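Local atomic coordinates of TetR family transcriptional regulator (Chloroflexus aurantiacus, PDB entry 3NRG), a protein that probably acts as a TetR-family transcriptional regulator that binds DNA at regulatory regions through an N-terminal helix-turn-helix motif. Residues A[59-64]-A[118-123]; A[173-178]-A[197-202]. One frame throughout, in Å; residues are numbered along the deposited sequence.

Contact 1: A[59-64]-A[118-123]; sequences DCYLYL and DDVPLP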
ATOM      1  N   ASP A  59       7.062  18.141  -3.714  1.00 40.07           N
ATOM      2  CA  ASP A  59       6.389  18.369  -2.430  1.00 39.45           C
ATOM      3  C   ASP A  59       4.998  17.752  -2.404  1.00 42.06           C
ATOM      4  O   ASP A  59       4.588  17.198  -1.374  1.00 41.36           O
ATOM      5  CB  ASP A  59       6.321  19.871  -2.103  1.00 42.52           C
ATOM      6  CG  ASP A  59       7.661  20.500  -1.745  1.00 53.72           C
ATOM      7  OD1 ASP A  59       8.692  19.783  -1.802  1.00 53.83           O
ATOM      8  OD2 ASP A  59       7.678  21.701  -1.398  1.00 60.71           O
ATOM      9  N   CYS A  60       4.281  17.809  -3.549  1.00 37.59           N
ATOM     10  CA  CYS A  60       2.946  17.221  -3.681  1.00 36.10           C
ATOM     11  C   CYS A  60       3.009  15.692  -3.596  1.00 38.74           C
ATOM     12  O   CYS A  60       2.199  15.085  -2.900  1.00 37.40           O
ATOM     13  CB  CYS A  60       2.276  17.687  -4.970  1.00 36.49           C
ATOM     14  SG  CYS A  60       0.543  17.197  -5.120  1.00 39.57           S
ATOM     15  N   TYR A  61       4.003  15.078  -4.269  1.00 35.77           N
ATOM     16  CA  TYR A  61       4.209  13.631  -4.245  1.00 35.33           C
ATOM     17  C   TYR A  61       4.568  13.130  -2.838  1.00 39.23           C
ATOM     18  O   TYR A  61       4.066  12.087  -2.415  1.00 37.77           O
ATOM     19  CB  TYR A  61       5.289  13.219  -5.256  1.00 37.17           C
ATOM     20  CG  TYR A  61       5.492  11.722  -5.334  1.00 38.60           C
ATOM     21  CD1 TYR A  61       4.589  10.912  -6.017  1.00 39.91           C
ATOM     22  CD2 TYR A  61       6.587  11.114  -4.726  1.00 39.90           C
ATOM     23  CE1 TYR A  61       4.763   9.532  -6.082  1.00 41.16           C
ATOM     24  CE2 TYR A  61       6.777   9.734  -4.790  1.00 40.58           C
ATOM     25  CZ  TYR A  61       5.857   8.945  -5.467  1.00 48.68           C
ATOM     26  OH  TYR A  61       6.028   7.584  -5.537  1.00 47.05           O
ATOM     27  N   LEU A  62       5.436  13.871  -2.120  1.00 37.34           N
ATOM     28  CA  LEU A  62       5.838  13.536  -0.749  1.00 37.83           C
ATOM     29  C   LEU A  62       4.641  13.563   0.194  1.00 42.74           C
ATOM     30  O   LEU A  62       4.530  12.697   1.066  1.00 42.65           O
ATOM     31  CB  LEU A  62       6.919  14.509  -0.248  1.00 39.29           C
ATOM     32  CG  LEU A  62       8.360  13.999  -0.288  1.00 45.32           C
ATOM     33  CD1 LEU A  62       8.892  13.946  -1.718  1.00 46.07           C
ATOM     34  CD2 LEU A  62       9.263  14.876   0.550  1.00 49.77           C
ATOM     35  N   TYR A  63       3.741  14.559   0.020  1.00 39.27           N
ATOM     36  CA  TYR A  63       2.521  14.691   0.823  1.00 38.41           C
ATOM     37  C   TYR A  63       1.607  13.465   0.626  1.00 41.62           C
ATOM     38  O   TYR A  63       1.078  12.930   1.601  1.00 41.82           O
ATOM     39  CB  TYR A  63       1.782  16.002   0.460  1.00 39.59           C
ATOM     40  CG  TYR A  63       0.379  16.106   1.026  1.00 40.51           C
ATOM     41  CD1 TYR A  63       0.167  16.414   2.367  1.00 42.79           C
ATOM     42  CD2 TYR A  63      -0.736  15.954   0.209  1.00 40.87           C
ATOM     43  CE1 TYR A  63      -1.121  16.521   2.892  1.00 43.44           C
ATOM     44  CE2 TYR A  63      -2.031  16.055   0.722  1.00 41.87           C
ATOM     45  CZ  TYR A  63      -2.218  16.347   2.065  1.00 49.45           C
ATOM     46  OH  TYR A  63      -3.488  16.463   2.574  1.00 51.43           O
ATOM     47  N   LEU A  64       1.455  13.013  -0.629  1.00 36.54           N
ATOM     48  CA  LEU A  64       0.626  11.860  -0.962  1.00 35.05           C
ATOM     49  C   LEU A  64       1.222  10.545  -0.428  1.00 40.09           C
ATOM     50  O   LEU A  64       0.472   9.670   0.017  1.00 39.95           O
ATOM     51  CB  LEU A  64       0.404  11.777  -2.481  1.00 34.46           C
ATOM     52  CG  LEU A  64      -0.346  12.954  -3.123  1.00 37.97           C
ATOM     53  CD1 LEU A  64      -0.286  12.868  -4.596  1.00 37.66           C
ATOM     54  CD2 LEU A  64      -1.796  13.016  -2.662  1.00 38.54           C
ATOM     55  N   ASP A 118       9.140   2.746  -9.971  1.00 58.68           N
ATOM     56  CA  ASP A 118       9.359   3.993 -10.704  1.00 60.37           C
ATOM     57  C   ASP A 118      10.423   4.906 -10.079  1.00 64.59           C
ATOM     58  O   ASP A 118      10.614   4.894  -8.859  1.00 62.61           O
ATOM     59  CB  ASP A 118       8.027   4.750 -10.895  1.00 62.79           C
ATOM     60  CG  ASP A 118       6.994   4.008 -11.747  1.00 78.05           C
ATOM     61  OD1 ASP A 118       7.316   2.898 -12.248  1.00 78.51           O
ATOM     62  OD2 ASP A 118       5.868   4.536 -11.910  1.00 87.13           O
ATOM     63  N   ASP A 119      11.109   5.712 -10.928  1.00 63.37           N
ATOM     64  CA  ASP A 119      12.119   6.675 -10.473  1.00 64.34           C
ATOM     65  C   ASP A 119      11.409   7.888  -9.880  1.00 67.06           C
ATOM     66  O   ASP A 119      11.079   8.838 -10.601  1.00 67.26           O
ATOM     67  CB  ASP A 119      13.059   7.088 -11.637  1.00 68.23           C
ATOM     68  CG  ASP A 119      14.275   7.924 -11.221  1.00 83.25           C
ATOM     69  OD1 ASP A 119      14.104   8.863 -10.402  1.00 83.70           O
ATOM     70  OD2 ASP A 119      15.370   7.702 -11.785  1.00 92.11           O
ATOM     71  N   VAL A 120      11.129   7.833  -8.576  1.00 62.10           N
ATOM     72  CA  VAL A 120      10.415   8.899  -7.876  1.00 61.25           C
ATOM     73  C   VAL A 120      11.346   9.675  -6.927  1.00 64.83           C
ATOM     74  O   VAL A 120      12.284   9.094  -6.376  1.00 63.97           O
ATOM     75  CB  VAL A 120       9.133   8.380  -7.165  1.00 63.76           C
ATOM     76  CG1 VAL A 120       8.080   7.944  -8.184  1.00 63.01           C
ATOM     77  CG2 VAL A 120       9.453   7.247  -6.189  1.00 62.92           C
ATOM     78  N   PRO A 121      11.143  11.003  -6.760  1.00 61.97           N
ATOM     79  CA  PRO A 121      12.051  11.767  -5.901  1.00 62.64           C
ATOM     80  C   PRO A 121      11.640  11.745  -4.435  1.00 65.02           C
ATOM     81  O   PRO A 121      10.927  12.634  -3.971  1.00 64.59           O
ATOM     82  CB  PRO A 121      12.006  13.171  -6.503  1.00 65.50           C
ATOM     83  CG  PRO A 121      10.663  13.260  -7.170  1.00 69.26           C
ATOM     84  CD  PRO A 121      10.110  11.871  -7.362  1.00 63.44           C
ATOM     85  N   LEU A 122      12.093  10.721  -3.706  1.00 60.59           N
ATOM     86  CA  LEU A 122      11.810  10.584  -2.283  1.00 59.87           C
ATOM     87  C   LEU A 122      13.106  10.658  -1.474  1.00 64.24           C
ATOM     88  O   LEU A 122      14.151  10.206  -1.954  1.00 64.48           O
ATOM     89  CB  LEU A 122      11.077   9.255  -1.995  1.00 58.67           C
ATOM     90  CG  LEU A 122       9.613   9.170  -2.455  1.00 62.60           C
ATOM     91  CD1 LEU A 122       9.112   7.751  -2.388  1.00 61.60           C
ATOM     92  CD2 LEU A 122       8.702  10.100  -1.626  1.00 65.42           C
ATOM     93  N   PRO A 123      13.069  11.202  -0.229  1.00 60.57           N
ATOM     94  CA  PRO A 123      14.299  11.253   0.580  1.00 61.68           C
ATOM     95  C   PRO A 123      14.810   9.858   0.934  1.00 66.14           C
ATOM     96  O   PRO A 123      14.034   8.895   0.928  1.00 64.51           O
ATOM     97  CB  PRO A 123      13.871  12.031   1.836  1.00 63.63           C
ATOM     98  CG  PRO A 123      12.573  12.680   1.483  1.00 66.97           C
ATOM     99  CD  PRO A 123      11.922  11.782   0.497  1.00 61.27           C
TER

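Contact 2: A[173-178]-A[197-202]; sequences NHLIER and PAMRRV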
ATOM      1  N   ASN A 173      -3.242  -7.248  -6.063  1.00 25.64           N
ATOM      2  CA  ASN A 173      -3.390  -6.977  -7.494  1.00 26.13           C
ATOM      3  C   ASN A 173      -3.867  -8.211  -8.245  1.00 30.89           C
ATOM      4  O   ASN A 173      -4.695  -8.097  -9.154  1.00 32.02           O
ATOM      5  CB  ASN A 173      -2.071  -6.465  -8.089  1.00 27.37           C
ATOM      6  CG  ASN A 173      -1.602  -5.149  -7.506  1.00 53.72           C
ATOM      7  OD1 ASN A 173      -2.397  -4.236  -7.224  1.00 46.63           O
ATOM      8  ND2 ASN A 173      -0.291  -5.005  -7.359  1.00 47.42           N
ATOM      9  N   HIS A 174      -3.368  -9.398  -7.851  1.00 26.70           N
ATOM     10  CA  HIS A 174      -3.760 -10.655  -8.483  1.00 26.35           C
ATOM     11  C   HIS A 174      -5.214 -11.017  -8.182  1.00 28.57           C
ATOM     12  O   HIS A 174      -5.925 -11.482  -9.077  1.00 28.51           O
ATOM     13  CB  HIS A 174      -2.818 -11.793  -8.076  1.00 26.76           C
ATOM     14  CG  HIS A 174      -3.086 -13.063  -8.817  1.00 30.72           C
ATOM     15  ND1 HIS A 174      -2.886 -13.156 -10.187  1.00 33.26           N
ATOM     16  CD2 HIS A 174      -3.564 -14.242  -8.364  1.00 32.48           C
ATOM     17  CE1 HIS A 174      -3.234 -14.386 -10.516  1.00 33.19           C
ATOM     18  NE2 HIS A 174      -3.636 -15.082  -9.451  1.00 33.17           N
ATOM     19  N   LEU A 175      -5.658 -10.800  -6.925  1.00 23.77           N
ATOM     20  CA  LEU A 175      -7.043 -11.058  -6.507  1.00 23.84           C
ATOM     21  C   LEU A 175      -8.015 -10.247  -7.356  1.00 28.50           C
ATOM     22  O   LEU A 175      -8.979 -10.805  -7.881  1.00 28.44           O
ATOM     23  CB  LEU A 175      -7.237 -10.721  -5.011  1.00 23.09           C
ATOM     24  CG  LEU A 175      -6.429 -11.554  -4.020  1.00 26.50           C
ATOM     25  CD1 LEU A 175      -6.587 -11.025  -2.634  1.00 26.06           C
ATOM     26  CD2 LEU A 175      -6.820 -13.016  -4.078  1.00 29.53           C
ATOM     27  N   ILE A 176      -7.721  -8.934  -7.539  1.00 26.13           N
ATOM     28  CA  ILE A 176      -8.520  -8.020  -8.368  1.00 27.35           C
ATOM     29  C   ILE A 176      -8.555  -8.519  -9.813  1.00 31.98           C
ATOM     30  O   ILE A 176      -9.631  -8.663 -10.390  1.00 33.34           O
ATOM     31  CB  ILE A 176      -7.965  -6.562  -8.273  1.00 30.44           C
ATOM     32  CG1 ILE A 176      -8.158  -5.986  -6.856  1.00 31.06           C
ATOM     33  CG2 ILE A 176      -8.613  -5.657  -9.323  1.00 31.52           C
ATOM     34  CD1 ILE A 176      -7.310  -4.736  -6.555  1.00 42.40           C
ATOM     35  N   GLU A 177      -7.374  -8.830 -10.375  1.00 27.23           N
ATOM     36  CA  GLU A 177      -7.224  -9.321 -11.744  1.00 27.86           C
ATOM     37  C   GLU A 177      -8.048 -10.601 -11.974  1.00 32.26           C
ATOM     38  O   GLU A 177      -8.682 -10.749 -13.024  1.00 33.50           O
ATOM     39  CB  GLU A 177      -5.733  -9.575 -12.042  1.00 29.13           C
ATOM     40  CG  GLU A 177      -5.425  -9.900 -13.492  1.00 42.22           C
ATOM     41  CD  GLU A 177      -3.963 -10.185 -13.755  1.00 63.67           C
ATOM     42  OE1 GLU A 177      -3.471 -11.249 -13.314  1.00 56.65           O
ATOM     43  OE2 GLU A 177      -3.307  -9.345 -14.410  1.00 64.12           O
ATOM     44  N   ARG A 178      -8.067 -11.498 -10.976  1.00 27.13           N
ATOM     45  CA  ARG A 178      -8.753 -12.777 -11.069  1.00 26.85           C
ATOM     46  C   ARG A 178     -10.272 -12.677 -10.847  1.00 31.67           C
ATOM     47  O   ARG A 178     -11.033 -13.312 -11.581  1.00 32.09           O
ATOM     48  CB  ARG A 178      -8.129 -13.791 -10.089  1.00 23.61           C
ATOM     49  CG  ARG A 178      -8.650 -15.202 -10.257  1.00 26.85           C
ATOM     50  CD  ARG A 178      -8.055 -16.147  -9.246  1.00 28.60           C
ATOM     51  NE  ARG A 178      -8.653 -17.482  -9.342  1.00 31.75           N
ATOM     52  CZ  ARG A 178      -8.322 -18.503  -8.556  1.00 46.35           C
ATOM     53  NH1 ARG A 178      -7.391 -18.355  -7.617  1.00 29.64           N
ATOM     54  NH2 ARG A 178      -8.915 -19.679  -8.704  1.00 36.43           N
ATOM     55  N   PRO A 197     -15.453 -14.078   0.037  1.00 37.65           N
ATOM     56  CA  PRO A 197     -15.450 -15.547   0.188  1.00 37.85           C
ATOM     57  C   PRO A 197     -14.486 -16.257  -0.775  1.00 40.40           C
ATOM     58  O   PRO A 197     -13.787 -17.179  -0.363  1.00 41.00           O
ATOM     59  CB  PRO A 197     -16.912 -15.934  -0.067  1.00 40.89           C
ATOM     60  CG  PRO A 197     -17.681 -14.705   0.215  1.00 45.46           C
ATOM     61  CD  PRO A 197     -16.817 -13.576  -0.224  1.00 39.80           C
ATOM     62  N   ALA A 198     -14.428 -15.813  -2.044  1.00 33.88           N
ATOM     63  CA  ALA A 198     -13.526 -16.398  -3.039  1.00 31.88           C
ATOM     64  C   ALA A 198     -12.080 -15.956  -2.793  1.00 31.53           C
ATOM     65  O   ALA A 198     -11.150 -16.737  -2.997  1.00 30.38           O
ATOM     66  CB  ALA A 198     -13.964 -15.999  -4.442  1.00 33.14           C
HETATM   67  N   MSE A 199     -11.892 -14.700  -2.359  1.00 25.44           N
HETATM   68  CA  MSE A 199     -10.570 -14.141  -2.100  1.00 22.61           C
HETATM   69  C   MSE A 199      -9.916 -14.739  -0.851  1.00 31.21           C
HETATM   70  O   MSE A 199      -8.687 -14.844  -0.804  1.00 31.16           O
HETATM   71  CB  MSE A 199     -10.641 -12.612  -1.983  1.00 22.59           C
HETATM   72  CG  MSE A 199     -10.900 -11.910  -3.312  1.00 26.57           C
HETATM   73 SE   MSE A 199     -10.842  -9.979  -3.137  0.75 30.58          SE
HETATM   74  CE  MSE A 199     -11.139  -9.508  -4.980  1.00 28.30           C
ATOM     75  N   ARG A 200     -10.729 -15.111   0.175  1.00 30.55           N
ATOM     76  CA  ARG A 200     -10.200 -15.665   1.429  1.00 30.76           C
ATOM     77  C   ARG A 200      -9.602 -17.066   1.262  1.00 35.50           C
ATOM     78  O   ARG A 200      -8.571 -17.363   1.874  1.00 35.42           O
ATOM     79  CB  ARG A 200     -11.242 -15.615   2.581  1.00 32.89           C
ATOM     80  CG  ARG A 200     -12.461 -16.535   2.406  1.00 44.65           C
ATOM     81  CD  ARG A 200     -13.158 -16.809   3.731  1.00 53.63           C
ATOM     82  NE  ARG A 200     -14.462 -17.455   3.549  1.00 64.07           N
ATOM     83  CZ  ARG A 200     -15.629 -16.815   3.616  1.00 79.66           C
ATOM     84  NH1 ARG A 200     -15.666 -15.510   3.863  1.00 65.04           N
ATOM     85  NH2 ARG A 200     -16.767 -17.477   3.445  1.00 68.29           N
ATOM     86  N   ARG A 201     -10.222 -17.922   0.412  1.00 32.28           N
ATOM     87  CA  ARG A 201      -9.697 -19.268   0.176  1.00 32.13           C
ATOM     88  C   ARG A 201      -8.358 -19.216  -0.540  1.00 35.10           C
ATOM     89  O   ARG A 201      -7.520 -20.090  -0.322  1.00 36.09           O
ATOM     90  CB  ARG A 201     -10.715 -20.173  -0.552  1.00 34.21           C
ATOM     91  CG  ARG A 201     -11.222 -19.630  -1.878  1.00 48.56           C
ATOM     92  CD  ARG A 201     -12.568 -20.227  -2.262  1.00 66.45           C
ATOM     93  NE  ARG A 201     -13.616 -19.884  -1.293  1.00 78.66           N
ATOM     94  CZ  ARG A 201     -14.916 -20.060  -1.508  1.00 93.67           C
ATOM     95  NH1 ARG A 201     -15.344 -20.544  -2.669  1.00 82.60           N
ATOM     96  NH2 ARG A 201     -15.800 -19.726  -0.578  1.00 79.32           N
ATOM     97  N   VAL A 202      -8.117 -18.133  -1.322  1.00 29.21           N
ATOM     98  CA  VAL A 202      -6.835 -17.894  -1.988  1.00 27.70           C
ATOM     99  C   VAL A 202      -5.801 -17.470  -0.927  1.00 31.81           C
ATOM    100  O   VAL A 202      -4.703 -18.033  -0.880  1.00 31.01           O
ATOM    101  CB  VAL A 202      -6.964 -16.849  -3.132  1.00 30.65           C
ATOM    102  CG1 VAL A 202      -5.599 -16.508  -3.723  1.00 29.54           C
ATOM    103  CG2 VAL A 202      -7.915 -17.341  -4.219  1.00 31.22           C
TER

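Contact 1: A[59-64]-A[118-123]
OD1 of Asp59 is gripped by one hydrogen bond, given by the backbone N of Gly1, while the residue's own amide is tied to OD1 of Asp56; the first bond fastens the chain's N terminus to the first turn of helix 57-78, and the second is local to the start of that helix. The contact with 118-123 lies further along that turn and is apolar. Tyr61 leads it: with CG anti to the backbone N (chi1 -177°), the ring projects from the helix toward the loop and crosses Val120 and Leu122 at about a right angle. Its phenol oxygen ends among the branches of Val120, Tyr61 OH lying 3.4 Å from Val120 CG1 and 3.5 Å from Val120 CG2. Leu122 comes to the edge of the ring, in its plane, its CG being 3.7 Å from Tyr61 CE2. In TetR-family regulators the helix that includes 59-64 joins the DNA-binding domain to the C-terminal regulatory domain, and here the loop before helix 124-147 packs against its beginning. That loop bends sharply, with inverse gamma turns centred on Asp119 and Pro121; the second carries a weak bond of 3.1 Å from Leu122 N to Val120 O. Leu62 works on the neighbouring part of the loop. Its CD1 slides past Leu122 CD2 at 3.9 Å, while its other branch meets Pro123 tip to tip, Leu62 CD2 lying 4.1 Å from Pro123 CD. Pro123 occupies the N-cap position of helix 124-147. Met127 of the same helix touches Val120 and Leu122, and Tyr31 meets the Tyr61 ring edge-to-face. An alanine in place of Tyr61 would remove the ring and hydroxyl, and would probably leave Val120 and Leu122 less firmly seated against helix 57-78.

Contact 2: A[173-178]-A[197-202]
Helices 157-179 and 196-214 run obliquely antiparallel here: the directions of 173-178 and 197-202, each taken from N to C, differ by 135°, and the axes of these two segments come no closer than 10.9 Å. The backbones draw nearest at Leu175 and Met199, whose CA atoms lie 6.4 Å apart. Met199, present as selenomethionine, begins with CG anti to its carbonyl carbon and then runs extended (chi2 -176°, chi3 178°), so that the terminal methyl reaches right across to the other helix. There Met199 CE lies 3.8 Å from Leu175 O and 4.1 Å from Leu175 CB, a methyl laid against the base of the leucine and its backbone. The leucine's far end serves a different partner. From a CG also anti to the carbonyl carbon, Leu175 CD2 passes alongside Val202, the two side chains running in opposite directions with CG1 of Val202 3.7 Å from CD2 of Leu175. Such pairing of the last two long helices belongs to the all-helical C-terminal domain of TetR-family regulators, and in many relatives the corresponding helices form the dimer interface; the assembly here holds a single chain. Val202 divides its two methyls between the partners, CG1 going to the buried leucine and CG2 facing the exposed end of Arg178. The arginine is extended from CG to NE and meets the valine tip to tip, Arg178 NH1 lying 3.6 Å from Val202 CG2, a van der Waals touch between the guanidinium and a methyl at the outer margin of the contact. Phe179, at the end of helix 157-179, also touches Met199 and Val202. Phe103 of helix 87-104 lies against Met199 and Ile176, binding this pair of helices to a third.

Overall arrangement
Followed from the N terminus, the chain passes the predicted helix-turn-helix region and enters helix 57-78. Contact 1 closes the first loop: the 53 residues between 59-64 and 118-123, largely helical, return the chain to the start of that helix. After helix 124-147 the chain enters helix 157-179, and contact 2 closes a shorter loop of 18 residues, half of them helical, between 173-178 and 197-202. The two loops follow one another along the chain without nesting or crossing. The centres of contact 1 and contact 2 are about 30 Å apart, and they flank the middle of the molecule. Contact 1 ties the linking helix to the C-terminal domain; contact 2 pairs helices within that domain.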